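Local coordinates for protein lymphotactin (PDB 2NYZ) that acts as a C-class chemokine, probably drawing lymphocytes, but not monocytes or neutrophils, by chemotaxis through receptor binding, at residues 12-17 with 34-39; 24-29 with 38-43. All coordinates share one frame; numbering follows the deposited sequence.

Contact 1: residues 12-17 with 34-39; sequences VSLTTQ and LRAVIF
In the chemokine fold the N-terminal loop that follows the disulfide cysteine runs past the start of the central strand of the three-stranded sheet, and here Leu14 and Val12 of that loop meet Leu34 and Ala36. The two segments share no hydrogen bond; what joins them is a small, mostly apolar contact near the surface of the chain that buries about 180 Å² in all. Leu14 projects toward the other segment and divides its fork between two partners. Its CD2 rests on the single methyl of Ala36, CB, at 3.4 Å, while the other branch, CD1, approaches Leu34 CD1 more loosely at 4.4 Å. Leu34 reaches back toward the loop with CG anti to the backbone N (chi1 176°). Val12 itself points its side chain away, where it packs on an aromatic side chain of another protein in the assembly.

Leu14 also touches Cys48, the partner of Cys11 in the disulfide, so the patch sits beside that bridge. Further along the loop, the backbone of Thr15 is hydrogen-bonded to that of Cys48. The side chain of Thr15 makes an ST turn, its OG1 accepting from Gln17 N at 3.3 Å. Back at the start of the loop, the second methyl of Leu34 lies against the backbone, the Val12 carbonyl O being 3.4 Å from Leu34 CD2.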
ATOM      1  N   VAL D  12     -19.135 -22.129  -6.379  1.00 52.61           N
ATOM      2  CA  VAL D  12     -18.232 -21.793  -5.302  1.00 48.19           C
ATOM      3  C   VAL D  12     -18.507 -20.372  -4.855  1.00 47.40           C
ATOM      4  O   VAL D  12     -18.418 -20.059  -3.675  1.00 48.52           O
ATOM      5  CB  VAL D  12     -16.787 -21.920  -5.767  1.00 46.88           C
ATOM      6  CG1 VAL D  12     -15.844 -21.507  -4.661  1.00 41.87           C
ATOM      7  CG2 VAL D  12     -16.528 -23.351  -6.204  1.00 40.10           C
ATOM      8  N   SER D  13     -18.856 -19.518  -5.810  1.00 45.85           N
ATOM      9  CA  SER D  13     -19.155 -18.124  -5.521  1.00 47.57           C
ATOM     10  C   SER D  13     -20.472 -17.708  -6.175  1.00 49.07           C
ATOM     11  O   SER D  13     -20.824 -18.185  -7.258  1.00 49.24           O
ATOM     12  CB  SER D  13     -18.027 -17.217  -6.024  1.00 48.99           C
ATOM     13  OG  SER D  13     -16.858 -17.340  -5.233  1.00 51.23           O
ATOM     14  N   LEU D  14     -21.202 -16.821  -5.511  1.00 47.62           N
ATOM     15  CA  LEU D  14     -22.470 -16.352  -6.042  1.00 47.51           C
ATOM     16  C   LEU D  14     -22.259 -14.965  -6.625  1.00 46.42           C
ATOM     17  O   LEU D  14     -21.515 -14.157  -6.064  1.00 47.13           O
ATOM     18  CB  LEU D  14     -23.526 -16.328  -4.932  1.00 50.91           C
ATOM     19  CG  LEU D  14     -23.836 -17.678  -4.264  1.00 50.40           C
ATOM     20  CD1 LEU D  14     -24.936 -17.498  -3.230  1.00 50.74           C
ATOM     21  CD2 LEU D  14     -24.268 -18.698  -5.311  1.00 49.60           C
ATOM     22  N   THR D  15     -22.895 -14.694  -7.759  1.00 43.56           N
ATOM     23  CA  THR D  15     -22.727 -13.402  -8.393  1.00 43.37           C
ATOM     24  C   THR D  15     -23.110 -12.311  -7.433  1.00 43.13           C
ATOM     25  O   THR D  15     -23.898 -12.527  -6.528  1.00 42.70           O
ATOM     26  CB  THR D  15     -23.597 -13.239  -9.623  1.00 45.62           C
ATOM     27  OG1 THR D  15     -23.250 -12.010 -10.274  1.00 44.66           O
ATOM     28  CG2 THR D  15     -25.063 -13.197  -9.223  1.00 42.03           C
ATOM     29  N   THR D  16     -22.555 -11.129  -7.645  1.00 45.41           N
ATOM     30  CA  THR D  16     -22.846 -10.011  -6.774  1.00 48.97           C
ATOM     31  C   THR D  16     -23.596  -8.912  -7.520  1.00 50.04           C
ATOM     32  O   THR D  16     -23.870  -7.847  -6.967  1.00 50.81           O
ATOM     33  CB  THR D  16     -21.555  -9.455  -6.162  1.00 47.50           C
ATOM     34  OG1 THR D  16     -21.878  -8.358  -5.307  1.00 56.92           O
ATOM     35  CG2 THR D  16     -20.598  -9.001  -7.256  1.00 52.01           C
ATOM     36  N   GLN D  17     -23.929  -9.194  -8.776  1.00 52.53           N
ATOM     37  CA  GLN D  17     -24.676  -8.269  -9.624  1.00 55.78           C
ATOM     38  C   GLN D  17     -25.983  -8.913 -10.040  1.00 54.43           C
ATOM     39  O   GLN D  17     -26.023 -10.092 -10.387  1.00 53.64           O
ATOM     40  CB  GLN D  17     -23.896  -7.927 -10.890  1.00 62.61           C
ATOM     41  CG  GLN D  17     -22.910  -6.804 -10.726  1.00 75.64           C
ATOM     42  CD  GLN D  17     -21.506  -7.260 -10.983  1.00 83.73           C
ATOM     43  OE1 GLN D  17     -21.196  -7.777 -12.059  1.00 94.90           O
ATOM     44  NE2 GLN D  17     -20.638  -7.078  -9.997  1.00 84.15           N
ATOM     45  N   LEU D  34     -23.501 -25.265  -0.688  1.00 81.56           N
ATOM     46  CA  LEU D  34     -23.815 -23.892  -1.040  1.00 78.63           C
ATOM     47  C   LEU D  34     -24.901 -23.969  -2.095  1.00 77.20           C
ATOM     48  O   LEU D  34     -24.623 -23.931  -3.296  1.00 76.86           O
ATOM     49  CB  LEU D  34     -22.582 -23.191  -1.614  1.00 74.65           C
ATOM     50  CG  LEU D  34     -22.778 -21.761  -2.110  1.00 70.23           C
ATOM     51  CD1 LEU D  34     -23.207 -20.873  -0.959  1.00 69.19           C
ATOM     52  CD2 LEU D  34     -21.483 -21.255  -2.721  1.00 72.46           C
ATOM     53  N   ARG D  35     -26.142 -24.108  -1.641  1.00 75.67           N
ATOM     54  CA  ARG D  35     -27.272 -24.195  -2.556  1.00 73.16           C
ATOM     55  C   ARG D  35     -27.368 -22.885  -3.317  1.00 69.51           C
ATOM     56  O   ARG D  35     -27.074 -21.818  -2.770  1.00 67.36           O
ATOM     57  CB  ARG D  35     -28.573 -24.442  -1.788  1.00 74.92           C
ATOM     58  CG  ARG D  35     -29.730 -24.842  -2.684  1.00 79.95           C
ATOM     59  CD  ARG D  35     -31.043 -24.913  -1.929  1.00 88.91           C
ATOM     60  NE  ARG D  35     -31.545 -23.586  -1.584  1.00 95.55           N
ATOM     61  CZ  ARG D  35     -32.775 -23.161  -1.852  1.00 98.52           C
ATOM     62  NH1 ARG D  35     -33.637 -23.962  -2.471  1.00 96.81           N
ATOM     63  NH2 ARG D  35     -33.141 -21.931  -1.510  1.00 99.54           N
ATOM     64  N   ALA D  36     -27.777 -22.961  -4.579  1.00 65.84           N
ATOM     65  CA  ALA D  36     -27.888 -21.759  -5.380  1.00 61.08           C
ATOM     66  C   ALA D  36     -28.710 -21.932  -6.628  1.00 57.22           C
ATOM     67  O   ALA D  36     -28.963 -23.042  -7.084  1.00 53.94           O
ATOM     68  CB  ALA D  36     -26.509 -21.257  -5.754  1.00 64.56           C
ATOM     69  N   VAL D  37     -29.124 -20.795  -7.164  1.00 55.82           N
ATOM     70  CA  VAL D  37     -29.897 -20.735  -8.383  1.00 54.17           C
ATOM     71  C   VAL D  37     -28.892 -20.478  -9.492  1.00 52.83           C
ATOM     72  O   VAL D  37     -28.156 -19.491  -9.450  1.00 52.80           O
ATOM     73  CB  VAL D  37     -30.884 -19.562  -8.360  1.00 53.70           C
ATOM     74  CG1 VAL D  37     -31.577 -19.446  -9.709  1.00 52.52           C
ATOM     75  CG2 VAL D  37     -31.891 -19.754  -7.242  1.00 57.99           C
ATOM     76  N   ILE D  38     -28.846 -21.364 -10.477  1.00 49.97           N
ATOM     77  CA  ILE D  38     -27.916 -21.171 -11.572  1.00 47.77           C
ATOM     78  C   ILE D  38     -28.658 -20.676 -12.800  1.00 47.39           C
ATOM     79  O   ILE D  38     -29.337 -21.449 -13.479  1.00 50.19           O
ATOM     80  CB  ILE D  38     -27.185 -22.476 -11.947  1.00 48.16           C
ATOM     81  CG1 ILE D  38     -26.551 -23.108 -10.705  1.00 52.08           C
ATOM     82  CG2 ILE D  38     -26.090 -22.173 -12.960  1.00 36.47           C
ATOM     83  CD1 ILE D  38     -25.954 -24.490 -10.958  1.00 49.66           C
ATOM     84  N   PHE D  39     -28.542 -19.384 -13.082  1.00 44.48           N
ATOM     85  CA  PHE D  39     -29.199 -18.830 -14.257  1.00 45.07           C
ATOM     86  C   PHE D  39     -28.354 -19.142 -15.494  1.00 47.03           C
ATOM     87  O   PHE D  39     -27.127 -19.207 -15.421  1.00 48.78           O
ATOM     88  CB  PHE D  39     -29.356 -17.315 -14.117  1.00 40.31           C
ATOM     89  CG  PHE D  39     -30.300 -16.898 -13.034  1.00 41.57           C
ATOM     90  CD1 PHE D  39     -31.653 -17.212 -13.114  1.00 44.22           C
ATOM     91  CD2 PHE D  39     -29.846 -16.175 -11.942  1.00 41.16           C
ATOM     92  CE1 PHE D  39     -32.539 -16.806 -12.123  1.00 45.21           C
ATOM     93  CE2 PHE D  39     -30.722 -15.764 -10.947  1.00 43.82           C
ATOM     94  CZ  PHE D  39     -32.071 -16.079 -11.035  1.00 45.36           C
TER

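Contact 2: residues 24-29 with 38-43; sequences IKTYTI and IFITKR
Ile24 packs obliquely against Phe39, meeting its CB and the ring atoms CG and CD1. Ile24 CG2, anti to the backbone N, comes to 3.7 Å from Phe39 CD1, and Ile24 CD1 lies beside Phe39 CB and CG. Tyr27 CB meets the same ring atom, Phe39 CD1, at 3.9 Å, whereas the phenol leads away to helix 54-64, where its OH bonds to Asp64. The helix also packs on Phe39 through Val56 and Val59 and on Ile24 through Met63. An alanine in place of Ile24 would probably open a gap along Phe39 CB, CG and CD1, with Tyr27 CB left as the remaining neighbour of CD1 within the contact, and leave the ring freer to shift.

Thr26 and Ile40 share another face of the sheet. Thr26 OG1, set between the backbone N and the carbonyl carbon (chi1 53°), touches Ile40 CD1; Thr28 OG1 similarly lies against Ile38 CB.

Backbone bonds join the strands. Ile40 N donates to Thr26 O at 3.2 Å, from above the carbonyl plane, and Ile38 N donates to Thr28 O, with a weak return bond from Thr28 N to Ile38 O. At the far end Lys25 N reaches Ile40 O at 2.9 Å. Two lysine side chains there each cross to a backbone carbonyl: Lys42 NZ grips Ile24 O at 2.8 Å, tilted 30° from the carbonyl plane, while Lys25 NZ bonds to Lys42 O at 3.0 Å from well above its plane. With Lys25 and Thr26 both facing Ile40, the register slips by one residue: a classic beta bulge in the antiparallel hairpin of the first two strands of the chemokine sheet.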
ATOM      1  N   ILE D  24     -31.995 -13.922 -19.070  1.00 57.74           N
ATOM      2  CA  ILE D  24     -32.004 -15.318 -18.667  1.00 54.89           C
ATOM      3  C   ILE D  24     -32.757 -16.164 -19.686  1.00 58.63           C
ATOM      4  O   ILE D  24     -33.627 -15.667 -20.400  1.00 61.53           O
ATOM      5  CB  ILE D  24     -32.681 -15.510 -17.311  1.00 48.02           C
ATOM      6  CG1 ILE D  24     -32.372 -14.334 -16.380  1.00 42.35           C
ATOM      7  CG2 ILE D  24     -32.219 -16.810 -16.702  1.00 48.24           C
ATOM      8  CD1 ILE D  24     -30.956 -14.226 -15.968  1.00 42.94           C
ATOM      9  N   LYS D  25     -32.415 -17.445 -19.750  1.00 59.89           N
ATOM     10  CA  LYS D  25     -33.058 -18.366 -20.671  1.00 60.85           C
ATOM     11  C   LYS D  25     -33.736 -19.439 -19.838  1.00 61.67           C
ATOM     12  O   LYS D  25     -34.913 -19.727 -20.019  1.00 65.59           O
ATOM     13  CB  LYS D  25     -32.015 -18.985 -21.610  1.00 64.71           C
ATOM     14  CG  LYS D  25     -32.551 -20.034 -22.587  1.00 71.77           C
ATOM     15  CD  LYS D  25     -31.655 -20.174 -23.827  1.00 73.67           C
ATOM     16  CE  LYS D  25     -30.226 -20.566 -23.474  1.00 74.08           C
ATOM     17  NZ  LYS D  25     -29.309 -20.406 -24.642  1.00 72.13           N
ATOM     18  N   THR D  26     -32.990 -20.011 -18.905  1.00 59.63           N
ATOM     19  CA  THR D  26     -33.520 -21.053 -18.042  1.00 59.58           C
ATOM     20  C   THR D  26     -32.868 -20.939 -16.681  1.00 59.04           C
ATOM     21  O   THR D  26     -32.193 -19.955 -16.395  1.00 58.78           O
ATOM     22  CB  THR D  26     -33.223 -22.457 -18.612  1.00 61.92           C
ATOM     23  OG1 THR D  26     -31.819 -22.584 -18.879  1.00 63.07           O
ATOM     24  CG2 THR D  26     -34.001 -22.691 -19.895  1.00 65.38           C
ATOM     25  N   TYR D  27     -33.073 -21.944 -15.844  1.00 59.08           N
ATOM     26  CA  TYR D  27     -32.477 -21.945 -14.523  1.00 62.76           C
ATOM     27  C   TYR D  27     -32.697 -23.287 -13.837  1.00 63.43           C
ATOM     28  O   TYR D  27     -33.518 -24.095 -14.274  1.00 61.74           O
ATOM     29  CB  TYR D  27     -33.042 -20.787 -13.677  1.00 65.34           C
ATOM     30  CG  TYR D  27     -34.378 -21.046 -13.006  1.00 67.97           C
ATOM     31  CD1 TYR D  27     -34.441 -21.633 -11.738  1.00 69.13           C
ATOM     32  CD2 TYR D  27     -35.575 -20.697 -13.630  1.00 70.44           C
ATOM     33  CE1 TYR D  27     -35.661 -21.867 -11.108  1.00 73.49           C
ATOM     34  CE2 TYR D  27     -36.804 -20.927 -13.009  1.00 77.21           C
ATOM     35  CZ  TYR D  27     -36.840 -21.513 -11.747  1.00 78.19           C
ATOM     36  OH  TYR D  27     -38.050 -21.746 -11.123  1.00 77.87           O
ATOM     37  N   THR D  28     -31.935 -23.519 -12.773  1.00 63.64           N
ATOM     38  CA  THR D  28     -32.011 -24.746 -11.997  1.00 64.82           C
ATOM     39  C   THR D  28     -31.690 -24.364 -10.563  1.00 65.83           C
ATOM     40  O   THR D  28     -31.350 -23.213 -10.290  1.00 62.65           O
ATOM     41  CB  THR D  28     -30.974 -25.779 -12.478  1.00 64.43           C
ATOM     42  OG1 THR D  28     -29.653 -25.280 -12.246  1.00 72.01           O
ATOM     43  CG2 THR D  28     -31.133 -26.037 -13.964  1.00 69.30           C
ATOM     44  N   ILE D  29     -31.785 -25.321  -9.648  1.00 68.73           N
ATOM     45  CA  ILE D  29     -31.492 -25.033  -8.252  1.00 73.31           C
ATOM     46  C   ILE D  29     -30.673 -26.127  -7.597  1.00 75.87           C
ATOM     47  O   ILE D  29     -31.148 -26.803  -6.689  1.00 77.84           O
ATOM     48  CB  ILE D  29     -32.785 -24.839  -7.442  1.00 75.55           C
ATOM     49  CG1 ILE D  29     -33.677 -23.805  -8.146  1.00 81.43           C
ATOM     50  CG2 ILE D  29     -32.445 -24.402  -6.009  1.00 69.90           C
ATOM     51  CD1 ILE D  29     -35.042 -23.589  -7.502  1.00 84.55           C
ATOM     52  N   ILE D  38     -28.846 -21.364 -10.477  1.00 49.97           N
ATOM     53  CA  ILE D  38     -27.916 -21.171 -11.572  1.00 47.77           C
ATOM     54  C   ILE D  38     -28.658 -20.676 -12.800  1.00 47.39           C
ATOM     55  O   ILE D  38     -29.337 -21.449 -13.479  1.00 50.19           O
ATOM     56  CB  ILE D  38     -27.185 -22.476 -11.947  1.00 48.16           C
ATOM     57  CG1 ILE D  38     -26.551 -23.108 -10.705  1.00 52.08           C
ATOM     58  CG2 ILE D  38     -26.090 -22.173 -12.960  1.00 36.47           C
ATOM     59  CD1 ILE D  38     -25.954 -24.490 -10.958  1.00 49.66           C
ATOM     60  N   PHE D  39     -28.542 -19.384 -13.082  1.00 44.48           N
ATOM     61  CA  PHE D  39     -29.199 -18.830 -14.257  1.00 45.07           C
ATOM     62  C   PHE D  39     -28.354 -19.142 -15.494  1.00 47.03           C
ATOM     63  O   PHE D  39     -27.127 -19.207 -15.421  1.00 48.78           O
ATOM     64  CB  PHE D  39     -29.356 -17.315 -14.117  1.00 40.31           C
ATOM     65  CG  PHE D  39     -30.300 -16.898 -13.034  1.00 41.57           C
ATOM     66  CD1 PHE D  39     -31.653 -17.212 -13.114  1.00 44.22           C
ATOM     67  CD2 PHE D  39     -29.846 -16.175 -11.942  1.00 41.16           C
ATOM     68  CE1 PHE D  39     -32.539 -16.806 -12.123  1.00 45.21           C
ATOM     69  CE2 PHE D  39     -30.722 -15.764 -10.947  1.00 43.82           C
ATOM     70  CZ  PHE D  39     -32.071 -16.079 -11.035  1.00 45.36           C
ATOM     71  N   ILE D  40     -29.009 -19.353 -16.625  1.00 47.38           N
ATOM     72  CA  ILE D  40     -28.301 -19.619 -17.865  1.00 50.82           C
ATOM     73  C   ILE D  40     -28.690 -18.508 -18.826  1.00 53.40           C
ATOM     74  O   ILE D  40     -29.786 -18.532 -19.375  1.00 57.61           O
ATOM     75  CB  ILE D  40     -28.715 -20.963 -18.463  1.00 53.71           C
ATOM     76  CG1 ILE D  40     -28.384 -22.090 -17.473  1.00 63.82           C
ATOM     77  CG2 ILE D  40     -28.005 -21.175 -19.785  1.00 52.33           C
ATOM     78  CD1 ILE D  40     -28.774 -23.486 -17.954  1.00 66.99           C
ATOM     79  N   THR D  41     -27.808 -17.532 -19.018  1.00 53.91           N
ATOM     80  CA  THR D  41     -28.100 -16.413 -19.907  1.00 53.65           C
ATOM     81  C   THR D  41     -28.469 -16.915 -21.294  1.00 56.99           C
ATOM     82  O   THR D  41     -28.144 -18.044 -21.668  1.00 57.05           O
ATOM     83  CB  THR D  41     -26.906 -15.449 -20.034  1.00 51.44           C
ATOM     84  OG1 THR D  41     -25.928 -16.007 -20.918  1.00 51.56           O
ATOM     85  CG2 THR D  41     -26.281 -15.203 -18.667  1.00 47.26           C
ATOM     86  N   LYS D  42     -29.139 -16.063 -22.058  1.00 58.71           N
ATOM     87  CA  LYS D  42     -29.583 -16.429 -23.389  1.00 60.67           C
ATOM     88  C   LYS D  42     -28.483 -16.877 -24.334  1.00 60.73           C
ATOM     89  O   LYS D  42     -28.776 -17.520 -25.340  1.00 62.46           O
ATOM     90  CB  LYS D  42     -30.390 -15.284 -24.007  1.00 66.22           C
ATOM     91  CG  LYS D  42     -31.766 -15.088 -23.352  1.00 69.32           C
ATOM     92  CD  LYS D  42     -32.553 -13.956 -23.997  1.00 71.98           C
ATOM     93  CE  LYS D  42     -33.933 -13.811 -23.366  1.00 78.04           C
ATOM     94  NZ  LYS D  42     -33.885 -13.361 -21.944  1.00 80.45           N
ATOM     95  N   ARG D  43     -27.225 -16.563 -24.030  1.00 60.00           N
ATOM     96  CA  ARG D  43     -26.153 -17.005 -24.916  1.00 59.40           C
ATOM     97  C   ARG D  43     -25.307 -18.144 -24.337  1.00 56.85           C
ATOM     98  O   ARG D  43     -24.291 -18.526 -24.922  1.00 56.68           O
ATOM     99  CB  ARG D  43     -25.240 -15.843 -25.342  1.00 62.14           C
ATOM    100  CG  ARG D  43     -24.516 -16.137 -26.673  1.00 67.76           C
ATOM    101  CD  ARG D  43     -23.446 -15.120 -27.066  1.00 74.03           C
ATOM    102  NE  ARG D  43     -23.975 -13.801 -27.410  1.00 82.13           N
ATOM    103  CZ  ARG D  43     -24.335 -12.877 -26.522  1.00 89.28           C
ATOM    104  NH1 ARG D  43     -24.227 -13.122 -25.222  1.00 93.66           N
ATOM    105  NH2 ARG D  43     -24.795 -11.699 -26.929  1.00 92.14           N
TER

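The second segments of the two contacts overlap at Ile38 and Phe39, which take part in contact 2 only. Contact 1 is a surface contact, in which an irregular loop meets the residues leading into strand 37-41 mainly through leucine and alanine methyls, one of them against a carbonyl, with no hydrogen bond between the segments. Contact 2 is partly buried and more than three times as extensive: strand pairing, lysine-to-carbonyl bonds and an apolar side turned to helix 54-64 act together. Their centres lie 12 Å apart, yet they touch where Val37 CG1 packs near Tyr27 CD1 and Arg35 meets Ile29. The N-terminal loop thus packs on the lead-in to the central strand, while strand 24-28 pairs with the strand itself.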